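Local coordinates for protein phosphate transporter (Thermotoga maritima MSB8, PDB 6L85) that carries inorganic phosphate into the cell in a sodium-dependent manner, as a bacterial relative of the human SLC20 phosphate transporters, at residues L181-F184 against T185-L189; M46-E49 against F50-A53; I135-S138 against W139-P143; W378-I381 against V382-V385. One frame throughout, in Å; residues are numbered along the deposited sequence.

Contact 1: residues L181-F184 against T185-L189; sequences LAIF and TMISL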
loop_
_atom_site.group_PDB
_atom_site.type_symbol
_atom_site.label_atom_id
_atom_site.label_comp_id
_atom_site.label_asym_id
_atom_site.label_seq_id
_atom_site.Cartn_x
_atom_site.Cartn_y
_atom_site.Cartn_z
ATOM N N LEU B 181 12.333 1.973 9.694
ATOM C CA LEU B 181 12.620 3.389 9.475
ATOM C C LEU B 181 12.126 3.845 8.100
ATOM O O LEU B 181 11.586 4.952 7.947
ATOM C CB LEU B 181 14.121 3.619 9.619
ATOM C CG LEU B 181 14.617 5.036 9.792
ATOM C CD1 LEU B 181 13.910 5.661 10.992
ATOM C CD2 LEU B 181 16.136 5.012 9.981
ATOM N N ALA B 182 12.340 3.017 7.081
ATOM C CA ALA B 182 11.878 3.353 5.737
ATOM C C ALA B 182 10.356 3.536 5.705
ATOM O O ALA B 182 9.837 4.527 5.159
ATOM C CB ALA B 182 12.311 2.253 4.766
ATOM N N ILE B 183 9.632 2.581 6.297
ATOM C CA ILE B 183 8.171 2.644 6.371
ATOM C C ILE B 183 7.713 3.869 7.162
ATOM O O ILE B 183 6.767 4.569 6.763
ATOM C CB ILE B 183 7.646 1.327 6.979
ATOM C CG1 ILE B 183 7.504 0.286 5.879
ATOM C CG2 ILE B 183 6.333 1.534 7.670
ATOM C CD1 ILE B 183 6.357 0.627 4.934
ATOM N N PHE B 184 8.365 4.148 8.302
ATOM C CA PHE B 184 8.025 5.343 9.070
ATOM C C PHE B 184 8.158 6.593 8.215
ATOM O O PHE B 184 7.305 7.487 8.266
ATOM C CB PHE B 184 8.912 5.494 10.311
ATOM C CG PHE B 184 8.784 6.854 10.966
ATOM C CD1 PHE B 184 7.815 7.082 11.922
ATOM C CD2 PHE B 184 9.605 7.908 10.596
ATOM C CE1 PHE B 184 7.675 8.323 12.513
ATOM C CE2 PHE B 184 9.457 9.152 11.172
ATOM C CZ PHE B 184 8.492 9.358 12.139
ATOM N N THR B 185 9.226 6.674 7.425
ATOM C CA THR B 185 9.437 7.857 6.593
ATOM C C THR B 185 8.345 7.991 5.535
ATOM O O THR B 185 7.737 9.062 5.378
ATOM C CB THR B 185 10.832 7.793 5.952
ATOM O OG1 THR B 185 11.815 7.623 6.980
ATOM C CG2 THR B 185 11.144 9.074 5.203
ATOM N N MET B 186 8.072 6.904 4.807
ATOM C CA MET B 186 7.054 6.946 3.758
ATOM C C MET B 186 5.688 7.332 4.324
ATOM O O MET B 186 5.012 8.216 3.793
ATOM C CB MET B 186 6.973 5.594 3.046
ATOM C CG MET B 186 8.242 5.195 2.291
ATOM S SD MET B 186 8.025 3.660 1.336
ATOM C CE MET B 186 8.310 2.438 2.588
ATOM N N ILE B 187 5.285 6.699 5.426
ATOM C CA ILE B 187 3.957 6.911 5.971
ATOM C C ILE B 187 3.834 8.310 6.564
ATOM O O ILE B 187 2.872 9.034 6.277
ATOM C CB ILE B 187 3.635 5.817 7.012
ATOM C CG1 ILE B 187 3.582 4.436 6.348
ATOM C CG2 ILE B 187 2.340 6.147 7.773
ATOM C CD1 ILE B 187 2.510 4.299 5.328
ATOM N N SER B 188 4.784 8.709 7.419
ATOM C CA SER B 188 4.677 10.025 8.043
ATOM C C SER B 188 4.663 11.126 6.995
ATOM O O SER B 188 3.868 12.067 7.094
ATOM C CB SER B 188 5.811 10.235 9.048
ATOM O OG SER B 188 7.069 10.189 8.393
ATOM N N LEU B 189 5.481 11.006 5.944
ATOM C CA LEU B 189 5.445 12.040 4.910
ATOM C C LEU B 189 4.151 11.991 4.101
ATOM O O LEU B 189 3.610 13.035 3.721
ATOM C CB LEU B 189 6.656 11.897 3.992
ATOM C CG LEU B 189 7.970 12.260 4.688
ATOM C CD1 LEU B 189 9.155 11.892 3.812
ATOM C CD2 LEU B 189 7.955 13.756 4.993
#
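Thr-185 folds its hydroxyl back onto the carbonyl of Leu-181, one turn earlier in the helix. Thr-185 OG1 donates to Leu-181 O at 2.8 Å, and Thr-185 N donates to the same oxygen at 3.0 Å; the two donors come from opposite faces of the carbonyl plane. Ser-188 repeats the scheme on Phe-184 O, with OG at 2.7 Å and the backbone N completing the pair. The same Ser-188 OG lies over one face of the Phe-184 ring near the rim, 3.8 Å from CE2. The two hydroxyls get there by different torsions: OG1 of Thr-185 stands beside its own backbone N (chi1 -55°), whereas OG of Ser-188 lies between N and the carbonyl carbon (chi1 62°). In both cases a polar side chain is satisfied within its own helix, an arrangement common in membrane-spanning helices such as 167-194. Ordinary i to i+4 backbone bonds, Met-186 N to Ala-182 O and Ile-187 N to Ile-183 O, continue the helix between them.

The apolar contacts are on another side. The Met-186 side chain curls back to bring its CE methyl to 3.5 Å from Ile-183 CD1, and the two side chains meet at a slant. Around this turn, Ile-183 and Ile-187 meet Phe-209 of helix 199-224, while Ala-182, Thr-185 and Met-186 lie against Tyr-249 of helix 231-258.

Contact 2: residues M46-E49 against F50-A53; sequences MFLE and FLGA
Phe-50 packs its CB against the carbonyl oxygen of Met-46, 3.5 Å away, and Leu-51 sets its own CB 3.4 Å from Phe-47 O. The close part of this contact is therefore between the first side-chain carbons and the backbone of the preceding turn. Three i to i+4 bonds hold that backbone together, Leu-51 N to Phe-47 O, Gly-52 N to Leu-48 O and Ala-53 N to Glu-49 O, all at 2.9 to 3.0 Å. The first is the most bent, with an angle of 150° at the hydrogen. Ala-53 adds its methyl, 3.4 Å from Glu-49 O.

Farther out the side chains spread apart. Leu-48 CD1 and Leu-51 CD2 come no nearer than 4.4 Å, a loose apolar touch. The Phe-50 ring, with CG anti to the backbone N (chi1 170°), is carried away from the preceding turn, and the Phe-47 ring leans back toward 50-53 but makes no close contact there. The Glu-49 side chain folds at chi2 (-81°) as it leaves the helix, which takes OE1 to His-254 ND1; the hydrogen bond between them satisfies this buried carboxylate oxygen.

The outer ends thus serve other parts of the dimer. Phe-50 meets Phe-209 of the second subunit edge-to-face, and Phe-47 packs on Thr-213 of that subunit. Within the chain, Met-46 and Phe-50 lie against helix 286-302, and Leu-48 and Glu-49 against helix 231-258, which places this turn of helix 38-56 between two helices of its own subunit and the partner.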
loop_
_atom_site.group_PDB
_atom_site.type_symbol
_atom_site.label_atom_id
_atom_site.label_comp_id
_atom_site.label_asym_id
_atom_site.label_seq_id
_atom_site.Cartn_x
_atom_site.Cartn_y
_atom_site.Cartn_z
ATOM N N MET B 46 7.300 -1.667 -11.649
ATOM C CA MET B 46 6.067 -1.172 -12.250
ATOM C C MET B 46 5.069 -0.778 -11.182
ATOM O O MET B 46 4.439 0.284 -11.260
ATOM C CB MET B 46 5.454 -2.236 -13.153
ATOM C CG MET B 46 6.077 -2.291 -14.520
ATOM S SD MET B 46 5.173 -3.456 -15.544
ATOM C CE MET B 46 3.971 -2.373 -16.309
ATOM N N PHE B 47 4.906 -1.634 -10.175
ATOM C CA PHE B 47 3.934 -1.282 -9.141
ATOM C C PHE B 47 4.444 -0.158 -8.231
ATOM O O PHE B 47 3.695 0.772 -7.904
ATOM C CB PHE B 47 3.539 -2.515 -8.324
ATOM C CG PHE B 47 2.130 -2.455 -7.835
ATOM C CD1 PHE B 47 1.810 -1.745 -6.680
ATOM C CD2 PHE B 47 1.105 -3.053 -8.560
ATOM C CE1 PHE B 47 0.492 -1.662 -6.237
ATOM C CE2 PHE B 47 -0.202 -2.977 -8.128
ATOM C CZ PHE B 47 -0.514 -2.274 -6.963
ATOM N N LEU B 48 5.728 -0.207 -7.846
ATOM C CA LEU B 48 6.239 0.724 -6.839
ATOM C C LEU B 48 6.444 2.140 -7.398
ATOM O O LEU B 48 6.194 3.126 -6.689
ATOM C CB LEU B 48 7.535 0.181 -6.234
ATOM C CG LEU B 48 7.435 -0.687 -4.969
ATOM C CD1 LEU B 48 6.722 0.027 -3.815
ATOM C CD2 LEU B 48 6.750 -1.999 -5.279
ATOM N N GLU B 49 6.901 2.262 -8.655
ATOM C CA GLU B 49 7.025 3.569 -9.302
ATOM C C GLU B 49 5.661 4.251 -9.379
ATOM O O GLU B 49 5.521 5.446 -9.069
ATOM C CB GLU B 49 7.594 3.415 -10.722
ATOM C CG GLU B 49 9.000 2.854 -10.852
ATOM C CD GLU B 49 10.038 3.931 -10.612
ATOM O OE1 GLU B 49 9.673 5.117 -10.747
ATOM O OE2 GLU B 49 11.190 3.603 -10.269
ATOM N N PHE B 50 4.642 3.497 -9.809
ATOM C CA PHE B 50 3.303 4.068 -9.935
ATOM C C PHE B 50 2.781 4.480 -8.568
ATOM O O PHE B 50 2.188 5.551 -8.420
ATOM C CB PHE B 50 2.365 3.067 -10.629
ATOM C CG PHE B 50 0.906 3.456 -10.588
ATOM C CD1 PHE B 50 0.378 4.343 -11.520
ATOM C CD2 PHE B 50 0.061 2.937 -9.609
ATOM C CE1 PHE B 50 -0.972 4.706 -11.472
ATOM C CE2 PHE B 50 -1.305 3.288 -9.567
ATOM C CZ PHE B 50 -1.817 4.160 -10.487
ATOM N N LEU B 51 3.060 3.672 -7.541
ATOM C CA LEU B 51 2.581 3.993 -6.198
ATOM C C LEU B 51 3.222 5.269 -5.651
ATOM O O LEU B 51 2.543 6.098 -5.034
ATOM C CB LEU B 51 2.860 2.814 -5.270
ATOM C CG LEU B 51 2.098 2.765 -3.952
ATOM C CD1 LEU B 51 0.617 2.550 -4.244
ATOM C CD2 LEU B 51 2.656 1.649 -3.089
ATOM N N GLY B 52 4.541 5.426 -5.837
ATOM C CA GLY B 52 5.198 6.655 -5.408
ATOM C C GLY B 52 4.721 7.870 -6.176
ATOM O O GLY B 52 4.484 8.927 -5.593
ATOM N N ALA B 53 4.543 7.727 -7.494
ATOM C CA ALA B 53 4.023 8.827 -8.299
ATOM C C ALA B 53 2.660 9.296 -7.797
ATOM O O ALA B 53 2.400 10.503 -7.714
ATOM C CB ALA B 53 3.921 8.397 -9.761
#

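Contact 3: residues I135-S138 against W139-P143; sequences IVLS and WVVSP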
loop_
_atom_site.group_PDB
_atom_site.type_symbol
_atom_site.label_atom_id
_atom_site.label_comp_id
_atom_site.label_asym_id
_atom_site.label_seq_id
_atom_site.Cartn_x
_atom_site.Cartn_y
_atom_site.Cartn_z
ATOM N N ILE B 135 17.308 24.996 -6.869
ATOM C CA ILE B 135 17.269 23.706 -7.552
ATOM C C ILE B 135 18.690 23.261 -7.930
ATOM O O ILE B 135 19.082 22.107 -7.681
ATOM C CB ILE B 135 16.321 23.783 -8.771
ATOM C CG1 ILE B 135 14.863 23.980 -8.308
ATOM C CG2 ILE B 135 16.461 22.547 -9.671
ATOM C CD1 ILE B 135 13.865 24.341 -9.438
ATOM N N VAL B 136 19.499 24.176 -8.490
ATOM C CA VAL B 136 20.882 23.813 -8.835
ATOM C C VAL B 136 21.671 23.471 -7.576
ATOM O O VAL B 136 22.437 22.490 -7.538
ATOM C CB VAL B 136 21.573 24.931 -9.642
ATOM C CG1 VAL B 136 23.009 24.523 -9.939
ATOM C CG2 VAL B 136 20.860 25.184 -10.947
ATOM N N LEU B 137 21.463 24.244 -6.508
ATOM C CA LEU B 137 22.107 23.922 -5.240
ATOM C C LEU B 137 21.761 22.509 -4.788
ATOM O O LEU B 137 22.630 21.771 -4.304
ATOM C CB LEU B 137 21.698 24.935 -4.170
ATOM C CG LEU B 137 22.291 24.664 -2.786
ATOM C CD1 LEU B 137 23.824 24.575 -2.859
ATOM C CD2 LEU B 137 21.862 25.729 -1.778
ATOM N N SER B 138 20.488 22.120 -4.921
ATOM C CA SER B 138 20.102 20.773 -4.521
ATOM C C SER B 138 20.731 19.738 -5.440
ATOM O O SER B 138 21.024 18.626 -5.004
ATOM C CB SER B 138 18.577 20.637 -4.507
ATOM O OG SER B 138 18.079 20.575 -5.834
ATOM N N TRP B 139 20.969 20.101 -6.702
ATOM C CA TRP B 139 21.620 19.175 -7.620
ATOM C C TRP B 139 23.048 18.894 -7.194
ATOM O O TRP B 139 23.614 17.852 -7.558
ATOM C CB TRP B 139 21.618 19.736 -9.036
ATOM C CG TRP B 139 20.293 19.763 -9.681
ATOM C CD1 TRP B 139 19.104 19.264 -9.176
ATOM C CD2 TRP B 139 19.992 20.289 -10.973
ATOM N NE1 TRP B 139 18.091 19.467 -10.090
ATOM C CE2 TRP B 139 18.606 20.091 -11.198
ATOM C CE3 TRP B 139 20.752 20.917 -11.960
ATOM C CZ2 TRP B 139 17.974 20.503 -12.367
ATOM C CZ3 TRP B 139 20.122 21.314 -13.126
ATOM C CH2 TRP B 139 18.746 21.110 -13.318
ATOM N N VAL B 140 23.662 19.850 -6.493
ATOM C CA VAL B 140 25.016 19.656 -5.979
ATOM C C VAL B 140 24.994 18.978 -4.607
ATOM O O VAL B 140 25.811 18.102 -4.318
ATOM C CB VAL B 140 25.755 21.012 -5.929
ATOM C CG1 VAL B 140 26.982 20.895 -5.085
ATOM C CG2 VAL B 140 26.117 21.495 -7.340
ATOM N N VAL B 141 24.053 19.359 -3.743
ATOM C CA VAL B 141 24.017 18.856 -2.367
ATOM C C VAL B 141 23.489 17.412 -2.296
ATOM O O VAL B 141 23.957 16.608 -1.471
ATOM C CB VAL B 141 23.170 19.816 -1.505
ATOM C CG1 VAL B 141 22.899 19.242 -0.130
ATOM C CG2 VAL B 141 23.865 21.156 -1.380
ATOM N N SER B 142 22.496 17.060 -3.132
ATOM C CA SER B 142 21.824 15.763 -3.012
ATOM C C SER B 142 22.767 14.581 -3.142
ATOM O O SER B 142 22.712 13.688 -2.280
ATOM C CB SER B 142 20.690 15.643 -4.050
ATOM O OG SER B 142 19.720 16.644 -3.844
ATOM N N PRO B 143 23.605 14.476 -4.183
ATOM C CA PRO B 143 24.508 13.310 -4.275
ATOM C C PRO B 143 25.504 13.240 -3.138
ATOM O O PRO B 143 25.886 12.139 -2.709
ATOM C CB PRO B 143 25.215 13.512 -5.621
ATOM C CG PRO B 143 24.336 14.500 -6.372
ATOM C CD PRO B 143 23.789 15.392 -5.323
#
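The indole of Trp-139 folds back along Ile-135, and the two side chains run alongside each other. With CG beside its backbone N (chi1 -71°), the indole is turned so that one face receives Ile-135 CG2, 3.2 Å above the plane near the rim and 3.6 Å from CE2. CA of Val-136 lies over the same face, and Ile-135 O is 3.2 Å from Trp-139 CD1, so the ring roofs the backbone of the preceding turn. On the surface, the Val-141 CG2 methyl fits beside Leu-137 CD1 at 3.7 Å and rests 3.2 Å from Leu-137 O.

Two serines fold their hydroxyls back onto the helix's own carbonyls. Ser-138 OG gives a hydrogen bond to Ile-135 O at 2.6 Å, sharing it with Trp-139 N; Ser-142 OG reaches Ser-138 O, also at 2.6 Å, from above the carbonyl plane, with Ser-142 N on the opposite face. Trp-139 NE1 is hydrogen-bonded to Pro-343 O, just before the sodium ligand Ile-344, against which Ser-138, Trp-139 and Ser-142 also pack. Helix 129-162 kinks at Pro-143, as a proline-kinked transmembrane helix does, and here it backs a sodium site.

Contact 4: residues W378-I381 against V382-V385; sequences WLLI and VPTV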
loop_
_atom_site.group_PDB
_atom_site.type_symbol
_atom_site.label_atom_id
_atom_site.label_comp_id
_atom_site.label_asym_id
_atom_site.label_seq_id
_atom_site.Cartn_x
_atom_site.Cartn_y
_atom_site.Cartn_z
ATOM N N TRP B 378 26.594 14.069 -18.927
ATOM C CA TRP B 378 26.032 14.733 -17.756
ATOM C C TRP B 378 26.325 16.230 -17.764
ATOM O O TRP B 378 25.460 17.037 -17.399
ATOM C CB TRP B 378 26.561 14.103 -16.475
ATOM C CG TRP B 378 26.054 12.735 -16.265
ATOM C CD1 TRP B 378 25.277 12.007 -17.117
ATOM C CD2 TRP B 378 26.293 11.903 -15.129
ATOM N NE1 TRP B 378 25.007 10.778 -16.574
ATOM C CE2 TRP B 378 25.622 10.684 -15.356
ATOM C CE3 TRP B 378 27.011 12.069 -13.941
ATOM C CZ2 TRP B 378 25.642 9.636 -14.440
ATOM C CZ3 TRP B 378 27.030 11.025 -13.028
ATOM C CH2 TRP B 378 26.355 9.823 -13.284
ATOM N N LEU B 379 27.545 16.629 -18.143
ATOM C CA LEU B 379 27.823 18.064 -18.128
ATOM C C LEU B 379 27.073 18.783 -19.242
ATOM O O LEU B 379 26.696 19.943 -19.077
ATOM C CB LEU B 379 29.327 18.332 -18.218
ATOM C CG LEU B 379 30.092 17.802 -17.009
ATOM C CD1 LEU B 379 31.570 17.608 -17.327
ATOM C CD2 LEU B 379 29.897 18.675 -15.775
ATOM N N LEU B 380 26.772 18.091 -20.344
ATOM C CA LEU B 380 26.174 18.742 -21.503
ATOM C C LEU B 380 24.654 18.653 -21.574
ATOM O O LEU B 380 24.063 19.298 -22.450
ATOM C CB LEU B 380 26.750 18.150 -22.795
ATOM C CG LEU B 380 28.173 18.612 -23.154
ATOM C CD1 LEU B 380 28.601 18.080 -24.512
ATOM C CD2 LEU B 380 28.197 20.121 -23.157
ATOM N N ILE B 381 24.001 17.867 -20.709
ATOM C CA ILE B 381 22.588 17.558 -20.959
ATOM C C ILE B 381 21.704 18.789 -20.762
ATOM O O ILE B 381 20.803 19.049 -21.571
ATOM C CB ILE B 381 22.133 16.356 -20.097
ATOM C CG1 ILE B 381 20.719 15.906 -20.475
ATOM C CG2 ILE B 381 22.170 16.676 -18.615
ATOM C CD1 ILE B 381 20.631 15.190 -21.783
ATOM N N VAL B 382 21.944 19.581 -19.714
ATOM C CA VAL B 382 21.124 20.773 -19.485
ATOM C C VAL B 382 21.198 21.746 -20.668
ATOM O O VAL B 382 20.138 22.139 -21.186
ATOM C CB VAL B 382 21.465 21.415 -18.148
ATOM C CG1 VAL B 382 20.659 22.696 -17.961
ATOM C CG2 VAL B 382 21.203 20.440 -17.001
ATOM N N PRO B 383 22.387 22.150 -21.158
ATOM C CA PRO B 383 22.397 23.044 -22.340
ATOM C C PRO B 383 21.900 22.382 -23.616
ATOM O O PRO B 383 21.233 23.039 -24.425
ATOM C CB PRO B 383 23.870 23.464 -22.459
ATOM C CG PRO B 383 24.641 22.395 -21.718
ATOM C CD PRO B 383 23.737 22.001 -20.582
ATOM N N THR B 384 22.210 21.106 -23.838
ATOM C CA THR B 384 21.716 20.434 -25.039
ATOM C C THR B 384 20.191 20.427 -25.081
ATOM O O THR B 384 19.578 20.736 -26.112
ATOM C CB THR B 384 22.243 19.000 -25.090
ATOM O OG1 THR B 384 23.671 19.011 -24.988
ATOM C CG2 THR B 384 21.820 18.315 -26.384
ATOM N N VAL B 385 19.554 20.069 -23.966
ATOM C CA VAL B 385 18.095 20.019 -23.972
ATOM C C VAL B 385 17.519 21.422 -24.016
ATOM O O VAL B 385 16.504 21.659 -24.686
ATOM C CB VAL B 385 17.554 19.228 -22.767
ATOM C CG1 VAL B 385 16.047 19.239 -22.797
ATOM C CG2 VAL B 385 18.063 17.788 -22.809
HETATM O O HOH W 1 24.203 19.446 -17.785
#
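Thr-384 and Leu-380 make the main polar contact of this turn. Leu-380 O accepts from Thr-384 N at 2.9 Å, nearly in line with the carbonyl bond, and from Thr-384 OG1 at 2.6 Å, which comes in from above the carbonyl plane, 43° out of it. A chi1 of -55° puts OG1 opposite the carbonyl carbon of Thr-384, back over the preceding turn. Val-385 N makes the next regular bond, to Ile-381 O.

One water takes over where the regular pattern fails. It accepts from Val-382 N at 3.0 Å and donates to Trp-378 O at 2.7 Å, with a further weak bond to Leu-379 O. The water thereby stands in for the direct bond that Val-382 N would make to the turn before. Pro-383, which has no N-H to give, follows at once, and its ring sits against Leu-380 O, with CG 3.2 Å away.

Apolar contacts occupy another side of the turn. Ile-381 and Val-385 are aligned, both directed to the same flank, and Ile-381 CD1 is 3.8 Å from Val-385 CG2. Ile-381 also places CG2 4.2 Å from Val-382 CG2. Both Ile-381 and Val-385 continue onto Trp-93 of helix 76-99 and Ser-109 of helix 106-121, while Leu-380 and Pro-383 are on the surface. Pro-383 and the water that replaces the bond of Val-382 N make this a proline kink in helix 368-400, as often seen in membrane-spanning helices.

Contacts 3 and 4 touch directly: Trp-139 CZ3 is 4.1 Å from Val-382 CG2, so the two proline-kinked helices meet beside His-108, on which both side chains also lie. The Trp-139 side chain is about 7 Å from a bound sodium ion. Contacts 1 and 2 have centres about 16 Å apart and do not touch within the chain, but both lie against helix 231-258, which supplies the sodium ligands Gln-243, Ser-247, Asn-257 and Asp-258. Phe-209, which packs on contact 1, meets contact 2 of the other subunit. Contacts 1 and 4, with centres about 34 Å apart, lie on opposite sides of the chain's centre.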